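Local coordinates for secretory-abundant heat soluble protein 1 (Ramazzottius varieornatus, PDB 5XN9) that shields other molecules when water is scarce, as a secreted heat-soluble protein needed for desiccation tolerance, and has the fold of fatty acid binding proteins, at residues A[12-17]-A[38-43]; A[19-24]-A[128-133]; A[50-55]-A[69-74]. All blocks are in the same frame, centred on the assembly; numbering follows the deposited sequence.

Contact 1 of 3, residues A[12-17]-A[38-43]. With MG (magnesium ion), chain C.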
loop_
_atom_site.group_PDB
_atom_site.type_symbol
_atom_site.label_atom_id
_atom_site.label_comp_id
_atom_site.label_asym_id
_atom_site.label_seq_id
_atom_site.Cartn_x
_atom_site.Cartn_y
_atom_site.Cartn_z
ATOM N N TRP A 12 -3.883 7.841 -6.932
ATOM C CA TRP A 12 -4.669 7.988 -5.715
ATOM C C TRP A 12 -3.920 8.864 -4.725
ATOM O O TRP A 12 -2.702 8.747 -4.588
ATOM C CB TRP A 12 -4.904 6.620 -5.076
ATOM C CG TRP A 12 -5.552 5.649 -6.003
ATOM C CD1 TRP A 12 -4.939 4.665 -6.733
ATOM C CD2 TRP A 12 -6.946 5.569 -6.309
ATOM N NE1 TRP A 12 -5.876 3.974 -7.470
ATOM C CE2 TRP A 12 -7.113 4.514 -7.234
ATOM C CE3 TRP A 12 -8.072 6.290 -5.895
ATOM C CZ2 TRP A 12 -8.358 4.154 -7.737
ATOM C CZ3 TRP A 12 -9.307 5.935 -6.399
ATOM C CH2 TRP A 12 -9.442 4.875 -7.313
ATOM N N GLU A 13 -4.655 9.713 -4.005
ATOM C CA GLU A 13 -4.066 10.651 -3.061
ATOM C C GLU A 13 -4.797 10.532 -1.731
ATOM O O GLU A 13 -6.024 10.421 -1.706
ATOM C CB GLU A 13 -4.204 12.075 -3.608
ATOM C CG GLU A 13 -3.827 13.172 -2.648
ATOM C CD GLU A 13 -4.045 14.546 -3.246
ATOM O OE1 GLU A 13 -3.934 15.542 -2.504
ATOM O OE2 GLU A 13 -4.326 14.628 -4.460
ATOM N N SER A 14 -4.046 10.557 -0.629
ATOM C CA SER A 14 -4.654 10.390 0.688
ATOM C C SER A 14 -5.547 11.571 1.046
ATOM O O SER A 14 -5.366 12.690 0.560
ATOM C CB SER A 14 -3.581 10.201 1.760
ATOM O OG SER A 14 -2.715 11.317 1.830
ATOM N N THR A 15 -6.534 11.305 1.895
ATOM C CA THR A 15 -7.469 12.313 2.361
ATOM C C THR A 15 -7.268 12.528 3.857
ATOM O O THR A 15 -6.307 12.033 4.457
ATOM C CB THR A 15 -8.905 11.868 2.067
ATOM O OG1 THR A 15 -9.230 10.756 2.911
ATOM C CG2 THR A 15 -9.059 11.459 0.605
ATOM N N ASP A 16 -8.197 13.264 4.470
ATOM C CA ASP A 16 -8.186 13.447 5.914
ATOM C C ASP A 16 -8.744 12.248 6.667
ATOM O O ASP A 16 -8.603 12.191 7.894
ATOM C CB ASP A 16 -8.990 14.693 6.298
ATOM C CG ASP A 16 -8.306 15.978 5.886
ATOM O OD1 ASP A 16 -7.121 15.918 5.498
ATOM O OD2 ASP A 16 -8.948 17.048 5.964
ATOM N N ARG A 17 -9.370 11.303 5.969
ATOM C CA ARG A 17 -10.024 10.175 6.618
ATOM C C ARG A 17 -9.007 9.071 6.881
ATOM O O ARG A 17 -8.363 8.568 5.952
ATOM C CB ARG A 17 -11.172 9.665 5.752
ATOM C CG ARG A 17 -12.262 10.703 5.520
ATOM C CD ARG A 17 -13.064 10.375 4.275
ATOM N NE ARG A 17 -13.921 9.212 4.473
ATOM C CZ ARG A 17 -14.396 8.460 3.487
ATOM N NH1 ARG A 17 -15.177 7.422 3.761
ATOM N NH2 ARG A 17 -14.082 8.738 2.229
ATOM N N ASN A 38 -0.822 11.638 9.585
ATOM C CA ASN A 38 -1.530 11.503 8.324
ATOM C C ASN A 38 -0.846 12.402 7.293
ATOM O O ASN A 38 -1.360 13.441 6.892
ATOM C CB ASN A 38 -3.011 11.848 8.488
ATOM C CG ASN A 38 -3.808 11.637 7.219
ATOM O OD1 ASN A 38 -3.330 11.029 6.266
ATOM N ND2 ASN A 38 -5.037 12.139 7.204
ATOM N N HIS A 39 0.340 11.996 6.854
ATOM C CA HIS A 39 1.064 12.772 5.859
ATOM C C HIS A 39 0.582 12.417 4.464
ATOM O O HIS A 39 0.252 11.261 4.179
ATOM C CB HIS A 39 2.565 12.534 5.979
ATOM C CG HIS A 39 3.166 13.150 7.203
ATOM N ND1 HIS A 39 3.623 14.451 7.235
ATOM C CD2 HIS A 39 3.360 12.651 8.448
ATOM C CE1 HIS A 39 4.083 14.722 8.444
ATOM N NE2 HIS A 39 3.932 13.647 9.199
ATOM N N LYS A 40 0.539 13.425 3.595
ATOM C CA LYS A 40 0.052 13.250 2.233
ATOM C C LYS A 40 0.802 12.129 1.527
ATOM O O LYS A 40 2.035 12.144 1.434
ATOM C CB LYS A 40 0.218 14.568 1.474
ATOM C CG LYS A 40 -0.248 14.536 0.030
ATOM C CD LYS A 40 -1.718 14.200 -0.086
ATOM C CE LYS A 40 -2.599 15.260 0.549
ATOM N NZ LYS A 40 -4.024 15.079 0.151
ATOM N N THR A 41 0.045 11.156 1.038
ATOM C CA THR A 41 0.584 9.933 0.467
ATOM C C THR A 41 -0.090 9.695 -0.872
ATOM O O THR A 41 -1.299 9.904 -1.012
ATOM C CB THR A 41 0.306 8.741 1.407
ATOM O OG1 THR A 41 0.931 8.988 2.676
ATOM C CG2 THR A 41 0.815 7.412 0.822
ATOM N N PHE A 42 0.694 9.259 -1.850
ATOM C CA PHE A 42 0.192 8.956 -3.178
ATOM C C PHE A 42 0.477 7.499 -3.511
ATOM O O PHE A 42 1.574 6.993 -3.246
ATOM C CB PHE A 42 0.857 9.852 -4.227
ATOM C CG PHE A 42 0.614 11.308 -4.015
ATOM C CD1 PHE A 42 1.440 12.045 -3.182
ATOM C CD2 PHE A 42 -0.436 11.947 -4.653
ATOM C CE1 PHE A 42 1.216 13.406 -2.980
ATOM C CE2 PHE A 42 -0.665 13.300 -4.463
ATOM C CZ PHE A 42 0.160 14.031 -3.622
ATOM N N HIS A 43 -0.517 6.828 -4.083
ATOM C CA HIS A 43 -0.362 5.502 -4.671
ATOM C C HIS A 43 -0.711 5.624 -6.140
ATOM O O HIS A 43 -1.811 6.069 -6.479
ATOM C CB HIS A 43 -1.311 4.480 -4.036
ATOM C CG HIS A 43 -0.954 4.119 -2.632
ATOM N ND1 HIS A 43 0.002 3.175 -2.332
ATOM C CD2 HIS A 43 -1.407 4.588 -1.445
ATOM C CE1 HIS A 43 0.122 3.074 -1.021
ATOM N NE2 HIS A 43 -0.726 3.917 -0.460
HETATM MG MG MG C . -1.050 4.329 1.376
#
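In the antiparallel barrel of the fatty acid binding protein fold, Trp12 to Ser14 of the first strand pair with Thr41 to His43, where the chain re-enters the barrel after the two short helices. Trp12 and His43 form a hydrogen-bonded pair, Trp12 N reaching His43 O at 2.8 Å, and Glu13 and Phe42 follow as a non-hydrogen-bonded pair. Beyond the regular ladder Ser14 continues the pairing: its N donates to Thr41 O, and its OG accepts from Thr41 N at 2.9 Å, a side-chain oxygen standing in for a backbone carbonyl. Glu13 and Phe42 run side by side in the same direction, with Glu13 CG 3.6 Å from Phe42 CE2. Lys40 passes across Glu13 at a slant. Its chain bends at chi2 (60°) and again at chi3 (64°), which turns CD and CE back toward the first strand. NZ then grips two oxygens: Glu13 OE1 at 2.7 Å, a salt bridge on the anti side of the carboxylate and 15° out of its plane, and Ser14 O at 2.8 Å. An alanine in place of Lys40 would probably leave the Glu13 carboxylate without this positive mate and Ser14 O without this donor. On the face opposite Glu13 and Phe42, His43 NE2 binds the magnesium ion at 1.9 Å, with Tyr134 as a further ligand, while His43 ND1 is hydrogen-bonded to His54. In the loop before strand 42-48, Asn38 OD1 is taken by Arg132, and Asn38 ND2 meets an in-plane lone pair of Thr15 O, 3.0 Å away.

Contact 2 of 3, residues A[19-24]-A[128-133]. With ACY (acetic acid), chain L.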
loop_
_atom_site.group_PDB
_atom_site.type_symbol
_atom_site.label_atom_id
_atom_site.label_comp_id
_atom_site.label_asym_id
_atom_site.label_seq_id
_atom_site.Cartn_x
_atom_site.Cartn_y
_atom_site.Cartn_z
ATOM N N GLU A 19 -8.153 5.852 10.127
ATOM C CA GLU A 19 -8.728 5.176 11.284
ATOM C C GLU A 19 -7.726 4.191 11.857
ATOM O O GLU A 19 -7.263 3.292 11.149
ATOM C CB GLU A 19 -10.016 4.454 10.892
ATOM C CG GLU A 19 -10.726 3.775 12.042
ATOM C CD GLU A 19 -11.995 3.096 11.588
ATOM O OE1 GLU A 19 -13.036 3.780 11.492
ATOM O OE2 GLU A 19 -11.936 1.881 11.297
ATOM N N ASN A 20 -7.388 4.376 13.131
ATOM C CA ASN A 20 -6.591 3.432 13.912
ATOM C C ASN A 20 -5.181 3.249 13.361
ATOM O O ASN A 20 -4.538 2.221 13.613
ATOM C CB ASN A 20 -7.294 2.077 14.058
ATOM C CG ASN A 20 -6.860 1.331 15.301
ATOM O OD1 ASN A 20 -6.627 1.938 16.348
ATOM N ND2 ASN A 20 -6.749 0.009 15.195
ATOM N N PHE A 21 -4.682 4.230 12.609
ATOM C CA PHE A 21 -3.406 4.041 11.931
ATOM C C PHE A 21 -2.237 4.025 12.907
ATOM O O PHE A 21 -1.249 3.321 12.670
ATOM C CB PHE A 21 -3.206 5.112 10.861
ATOM C CG PHE A 21 -2.182 4.751 9.832
ATOM C CD1 PHE A 21 -2.468 3.811 8.860
ATOM C CD2 PHE A 21 -0.935 5.356 9.830
ATOM C CE1 PHE A 21 -1.527 3.470 7.903
ATOM C CE2 PHE A 21 0.011 5.024 8.882
ATOM C CZ PHE A 21 -0.286 4.077 7.913
ATOM N N ASP A 22 -2.323 4.786 14.002
ATOM C CA ASP A 22 -1.239 4.768 14.979
ATOM C C ASP A 22 -1.112 3.402 15.646
ATOM O O ASP A 22 0.004 2.935 15.906
ATOM C CB ASP A 22 -1.429 5.885 16.006
ATOM C CG ASP A 22 -0.977 7.238 15.486
ATOM O OD1 ASP A 22 -0.721 7.367 14.268
ATOM O OD2 ASP A 22 -0.883 8.181 16.296
ATOM N N ALA A 23 -2.241 2.743 15.921
ATOM C CA ALA A 23 -2.196 1.400 16.492
ATOM C C ALA A 23 -1.547 0.419 15.528
ATOM O O ALA A 23 -0.813 -0.485 15.944
ATOM C CB ALA A 23 -3.605 0.933 16.853
ATOM N N PHE A 24 -1.810 0.582 14.230
ATOM C CA PHE A 24 -1.170 -0.269 13.235
ATOM C C PHE A 24 0.332 -0.016 13.189
ATOM O O PHE A 24 1.131 -0.959 13.201
ATOM C CB PHE A 24 -1.804 -0.037 11.868
ATOM C CG PHE A 24 -1.078 -0.722 10.751
ATOM C CD1 PHE A 24 -1.188 -2.094 10.572
ATOM C CD2 PHE A 24 -0.274 0.001 9.886
ATOM C CE1 PHE A 24 -0.512 -2.728 9.540
ATOM C CE2 PHE A 24 0.404 -0.626 8.859
ATOM C CZ PHE A 24 0.286 -1.994 8.685
ATOM N N VAL A 128 -4.697 -6.349 14.527
ATOM C CA VAL A 128 -4.762 -4.891 14.510
ATOM C C VAL A 128 -5.070 -4.448 13.086
ATOM O O VAL A 128 -4.323 -4.778 12.153
ATOM C CB VAL A 128 -3.451 -4.267 15.013
ATOM C CG1 VAL A 128 -3.499 -2.754 14.881
ATOM C CG2 VAL A 128 -3.187 -4.673 16.458
ATOM N N THR A 129 -6.163 -3.702 12.910
ATOM C CA THR A 129 -6.569 -3.260 11.585
ATOM C C THR A 129 -6.627 -1.740 11.552
ATOM O O THR A 129 -7.172 -1.112 12.466
ATOM C CB THR A 129 -7.969 -3.791 11.270
ATOM O OG1 THR A 129 -7.987 -5.216 11.432
ATOM C CG2 THR A 129 -8.389 -3.421 9.856
ATOM N N ALA A 130 -6.078 -1.152 10.492
ATOM C CA ALA A 130 -6.218 0.274 10.247
ATOM C C ALA A 130 -6.779 0.492 8.850
ATOM O O ALA A 130 -6.730 -0.393 7.991
ATOM C CB ALA A 130 -4.896 1.023 10.410
ATOM N N LYS A 131 -7.318 1.687 8.629
ATOM C CA LYS A 131 -7.879 2.024 7.336
ATOM C C LYS A 131 -7.489 3.439 6.965
ATOM O O LYS A 131 -7.324 4.312 7.825
ATOM C CB LYS A 131 -9.399 1.902 7.339
ATOM C CG LYS A 131 -9.887 0.469 7.332
ATOM C CD LYS A 131 -11.392 0.417 7.429
ATOM C CE LYS A 131 -11.889 -1.009 7.337
ATOM N NZ LYS A 131 -11.723 -1.529 5.965
ATOM N N ARG A 132 -7.358 3.661 5.666
ATOM C CA ARG A 132 -7.066 4.983 5.158
ATOM C C ARG A 132 -7.806 5.142 3.842
ATOM O O ARG A 132 -7.896 4.191 3.066
ATOM C CB ARG A 132 -5.568 5.094 4.958
ATOM C CG ARG A 132 -5.090 6.459 5.018
ATOM C CD ARG A 132 -3.606 6.507 5.021
ATOM N NE ARG A 132 -3.218 7.893 5.041
ATOM C CZ ARG A 132 -2.021 8.335 4.708
ATOM N NH1 ARG A 132 -1.077 7.484 4.315
ATOM N NH2 ARG A 132 -1.785 9.629 4.764
ATOM N N TRP A 133 -8.370 6.325 3.608
ATOM C CA TRP A 133 -9.159 6.565 2.411
ATOM C C TRP A 133 -8.423 7.502 1.469
ATOM O O TRP A 133 -7.806 8.482 1.906
ATOM C CB TRP A 133 -10.538 7.117 2.757
ATOM C CG TRP A 133 -11.411 6.051 3.334
ATOM C CD1 TRP A 133 -12.311 5.279 2.658
ATOM C CD2 TRP A 133 -11.436 5.598 4.694
ATOM N NE1 TRP A 133 -12.911 4.391 3.516
ATOM C CE2 TRP A 133 -12.388 4.562 4.770
ATOM C CE3 TRP A 133 -10.750 5.972 5.855
ATOM C CZ2 TRP A 133 -12.680 3.900 5.963
ATOM C CZ3 TRP A 133 -11.040 5.313 7.039
ATOM C CH2 TRP A 133 -12.000 4.291 7.083
HETATM C C ACY L . 0.426 3.908 3.026
HETATM O O ACY L . -0.220 4.482 3.931
HETATM O OXT ACY L . -0.052 3.021 2.285
HETATM C CH3 ACY L . 1.857 4.306 2.810
#
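The Phe21 and Phe24 rings both meet Ala130 CB obliquely, and the edge of the Phe24 ring lies near Val128 O. Phe21 CD1 is 4.0 Å from Ala130 CB, and its CZ lies at the same distance from O of a bound acetic acid, probably a crystallisation component. That oxygen also sits at the in-plane edge of the Arg132 guanidinium, taking a hydrogen bond from NH1 at 3.1 Å; Lys121 and Tyr123 hold the acetic acid as well. Arg132 CZ stands above the Phe21 ring but 5.8 Å from its centroid, at most a weak cation-pi attraction. At the edge of the Trp133 indole, CZ3 meets Glu19 CB.

Ala130 CB fits between the loop and the helix, 3.6 Å from Phe24 CB and 3.4 Å from Asn20 O. In the conformer given, Val128 CG1 reaches the Ala23 backbone, 3.7 Å from Ala23 O. The side-chain polar link is Asn20 ND2 to Thr129 O, 3.0 Å and nearly straight at 171°; the acceptor lies in the amide plane of Asn20, whereas the donor stands 36° out of the carbonyl plane. Glu19 and Lys131 pair through two backbone hydrogen bonds, their side chains side by side, and Lys131 NZ turns to Glu120.

The contact thus joins the end of strand 10-19 and the start of helix 21-27 to strand 128-136. The helix corresponds to the first of the two that cap the barrel in fatty acid binding proteins, and probably does so here; Tyr123 of strand 118-125 meets both phenylalanine rings.

Contact 3 of 3, residues A[50-55]-A[69-74]; sequences DHYHHQ and FKLNEE
Tyr52 and Phe69 lie with their ring planes only 11° apart on one face of an antiparallel strand pair in the fatty acid binding protein barrel. The rings are displaced, with centroids 5.2 Å apart and little overlap of their faces. What lies over one face of Phe69 is Tyr52 CB, a CH-pi contact 3.6 Å from the ring centroid and offset toward the rim, where CZ is the nearest atom. Phe69 CG sits between its own backbone N and carbonyl carbon (chi1 75°), which starts the ring toward its neighbour. His54 CB meets the in-plane edge of the same ring, at CE2, while the His54 imidazole is held by Tyr88 and His43. Tyr88 also stacks on Phe69. Leu71 reaches the tyrosine ring from the turn, its CD1 3.9 Å from Tyr52 CE1.

In the backbone, Tyr52 and Phe69 form a hydrogen-bonded pair: Tyr52 N donates to Phe69 O at 2.7 Å and 172°. The chain then leaves strand 63-69 through a type II turn from Lys70 to Glu73. The straight Lys70 chain runs past Asp50 O. Nearby, Asp50 OD1 takes a hydrogen bond from His51 ND1 at 2.9 Å, in the imidazole plane.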
loop_
_atom_site.group_PDB
_atom_site.type_symbol
_atom_site.label_atom_id
_atom_site.label_comp_id
_atom_site.label_asym_id
_atom_site.label_seq_id
_atom_site.Cartn_x
_atom_site.Cartn_y
_atom_site.Cartn_z
ATOM N N ASP A 50 3.328 -6.937 -19.330
ATOM C CA ASP A 50 3.230 -8.188 -18.596
ATOM C C ASP A 50 3.405 -8.012 -17.097
ATOM O O ASP A 50 3.558 -9.004 -16.382
ATOM C CB ASP A 50 4.257 -9.195 -19.129
ATOM C CG ASP A 50 5.696 -8.667 -19.088
ATOM O OD1 ASP A 50 5.924 -7.505 -18.704
ATOM O OD2 ASP A 50 6.613 -9.425 -19.477
ATOM N N HIS A 51 3.391 -6.779 -16.604
ATOM C CA HIS A 51 3.570 -6.543 -15.181
ATOM C C HIS A 51 2.913 -5.220 -14.830
ATOM O O HIS A 51 2.481 -4.463 -15.707
ATOM C CB HIS A 51 5.053 -6.556 -14.786
ATOM C CG HIS A 51 5.853 -5.443 -15.389
ATOM N ND1 HIS A 51 6.244 -5.441 -16.712
ATOM C CD2 HIS A 51 6.357 -4.309 -14.845
ATOM C CE1 HIS A 51 6.943 -4.344 -16.958
ATOM N NE2 HIS A 51 7.024 -3.640 -15.844
ATOM N N TYR A 52 2.811 -4.974 -13.530
ATOM C CA TYR A 52 2.283 -3.732 -13.002
ATOM C C TYR A 52 3.379 -2.977 -12.277
ATOM O O TYR A 52 4.362 -3.561 -11.803
ATOM C CB TYR A 52 1.162 -3.994 -11.989
ATOM C CG TYR A 52 -0.112 -4.522 -12.592
ATOM C CD1 TYR A 52 -0.292 -5.883 -12.796
ATOM C CD2 TYR A 52 -1.149 -3.659 -12.947
ATOM C CE1 TYR A 52 -1.472 -6.370 -13.354
ATOM C CE2 TYR A 52 -2.327 -4.131 -13.496
ATOM C CZ TYR A 52 -2.485 -5.481 -13.699
ATOM O OH TYR A 52 -3.661 -5.933 -14.238
ATOM N N HIS A 53 3.216 -1.662 -12.207
ATOM C CA HIS A 53 3.991 -0.833 -11.296
ATOM C C HIS A 53 3.083 -0.245 -10.236
ATOM O O HIS A 53 1.939 0.133 -10.516
ATOM C CB HIS A 53 4.678 0.316 -12.025
ATOM C CG HIS A 53 5.861 -0.116 -12.821
ATOM N ND1 HIS A 53 7.154 0.138 -12.424
ATOM C CD2 HIS A 53 5.951 -0.798 -13.987
ATOM C CE1 HIS A 53 7.990 -0.342 -13.326
ATOM N NE2 HIS A 53 7.287 -0.931 -14.276
ATOM N N HIS A 54 3.622 -0.144 -9.027
ATOM C CA HIS A 54 2.934 0.463 -7.902
ATOM C C HIS A 54 3.941 1.425 -7.298
ATOM O O HIS A 54 4.942 0.997 -6.704
ATOM C CB HIS A 54 2.512 -0.597 -6.890
ATOM C CG HIS A 54 1.873 -0.028 -5.671
ATOM N ND1 HIS A 54 1.606 -0.786 -4.551
ATOM C CD2 HIS A 54 1.431 1.224 -5.401
ATOM C CE1 HIS A 54 1.040 -0.021 -3.636
ATOM N NE2 HIS A 54 0.920 1.201 -4.126
ATOM N N GLN A 55 3.718 2.722 -7.484
ATOM C CA GLN A 55 4.609 3.731 -6.942
ATOM C C GLN A 55 3.958 4.334 -5.710
ATOM O O GLN A 55 2.827 4.829 -5.775
ATOM C CB GLN A 55 4.897 4.818 -7.969
ATOM C CG GLN A 55 5.913 5.829 -7.489
ATOM C CD GLN A 55 5.935 7.040 -8.375
ATOM O OE1 GLN A 55 5.103 7.935 -8.234
ATOM N NE2 GLN A 55 6.869 7.068 -9.315
ATOM N N PHE A 69 5.352 -5.547 -9.908
ATOM C CA PHE A 69 4.706 -6.789 -9.514
ATOM C C PHE A 69 3.985 -7.448 -10.675
ATOM O O PHE A 69 3.513 -6.782 -11.600
ATOM C CB PHE A 69 3.800 -6.648 -8.274
ATOM C CG PHE A 69 2.483 -5.954 -8.512
ATOM C CD1 PHE A 69 1.371 -6.662 -8.936
ATOM C CD2 PHE A 69 2.343 -4.605 -8.240
ATOM C CE1 PHE A 69 0.149 -6.031 -9.128
ATOM C CE2 PHE A 69 1.122 -3.963 -8.423
ATOM C CZ PHE A 69 0.016 -4.681 -8.855
ATOM N N LYS A 70 3.929 -8.772 -10.615
ATOM C CA LYS A 70 3.005 -9.562 -11.412
ATOM C C LYS A 70 2.004 -10.205 -10.462
ATOM O O LYS A 70 2.371 -10.666 -9.371
ATOM C CB LYS A 70 3.741 -10.643 -12.213
ATOM C CG LYS A 70 4.633 -10.081 -13.313
ATOM C CD LYS A 70 5.402 -11.180 -14.054
ATOM C CE LYS A 70 6.336 -10.605 -15.111
ATOM N NZ LYS A 70 7.073 -11.633 -15.901
ATOM N N LEU A 71 0.734 -10.220 -10.858
ATOM C CA LEU A 71 -0.266 -10.849 -10.003
ATOM C C LEU A 71 0.104 -12.302 -9.740
ATOM O O LEU A 71 0.497 -13.032 -10.656
ATOM C CB LEU A 71 -1.665 -10.746 -10.612
ATOM C CG LEU A 71 -2.204 -9.310 -10.647
ATOM C CD1 LEU A 71 -3.416 -9.201 -11.555
ATOM C CD2 LEU A 71 -2.535 -8.816 -9.227
ATOM N N ASN A 72 0.006 -12.722 -8.480
ATOM C CA ASN A 72 0.237 -14.108 -8.065
ATOM C C ASN A 72 1.709 -14.499 -8.018
ATOM O O ASN A 72 2.005 -15.683 -7.812
ATOM C CB ASN A 72 -0.502 -15.130 -8.941
ATOM C CG ASN A 72 -1.964 -14.813 -9.082
ATOM O OD1 ASN A 72 -2.619 -14.456 -8.114
ATOM N ND2 ASN A 72 -2.485 -14.928 -10.299
ATOM N N GLU A 73 2.640 -13.566 -8.203
ATOM C CA GLU A 73 4.063 -13.894 -8.257
ATOM C C GLU A 73 4.798 -13.120 -7.180
ATOM O O GLU A 73 4.609 -11.910 -7.050
ATOM C CB GLU A 73 4.663 -13.601 -9.638
ATOM C CG GLU A 73 3.917 -14.292 -10.782
ATOM C CD GLU A 73 4.683 -14.302 -12.101
ATOM O OE1 GLU A 73 5.866 -13.894 -12.122
ATOM O OE2 GLU A 73 4.100 -14.728 -13.126
ATOM N N GLU A 74 5.613 -13.827 -6.397
ATOM C CA GLU A 74 6.370 -13.187 -5.334
ATOM C C GLU A 74 7.312 -12.135 -5.905
ATOM O O GLU A 74 7.816 -12.255 -7.025
ATOM C CB GLU A 74 7.201 -14.227 -4.583
ATOM C CG GLU A 74 6.392 -15.358 -4.008
ATOM C CD GLU A 74 7.272 -16.449 -3.423
ATOM O OE1 GLU A 74 8.498 -16.418 -3.661
ATOM O OE2 GLU A 74 6.735 -17.331 -2.728
#

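Overall arrangement
All three contacts belong to one antiparallel sheet, in which 63-69, 51-58, 42-48, 10-19 and 128-136 are successive neighbours, so that across it they come as contact 3, contact 1, contact 2. Contacts 1 and 2 have centres about 13 Å apart and touch through Arg132, whose NH2 reaches Asn38 OD1 and His39 O. Contact 3 lies on the opposite side of the chain's centre from both, with centres about 22 and 25 Å away, yet His43 and His54 link it to contact 1. Along the chain, contacts 1 and 2 interleave; both segments of contact 3 follow those of contact 1 and precede 128-133. Contact 2 brings a late strand back to the first, so the barrel is joined across distant sequence.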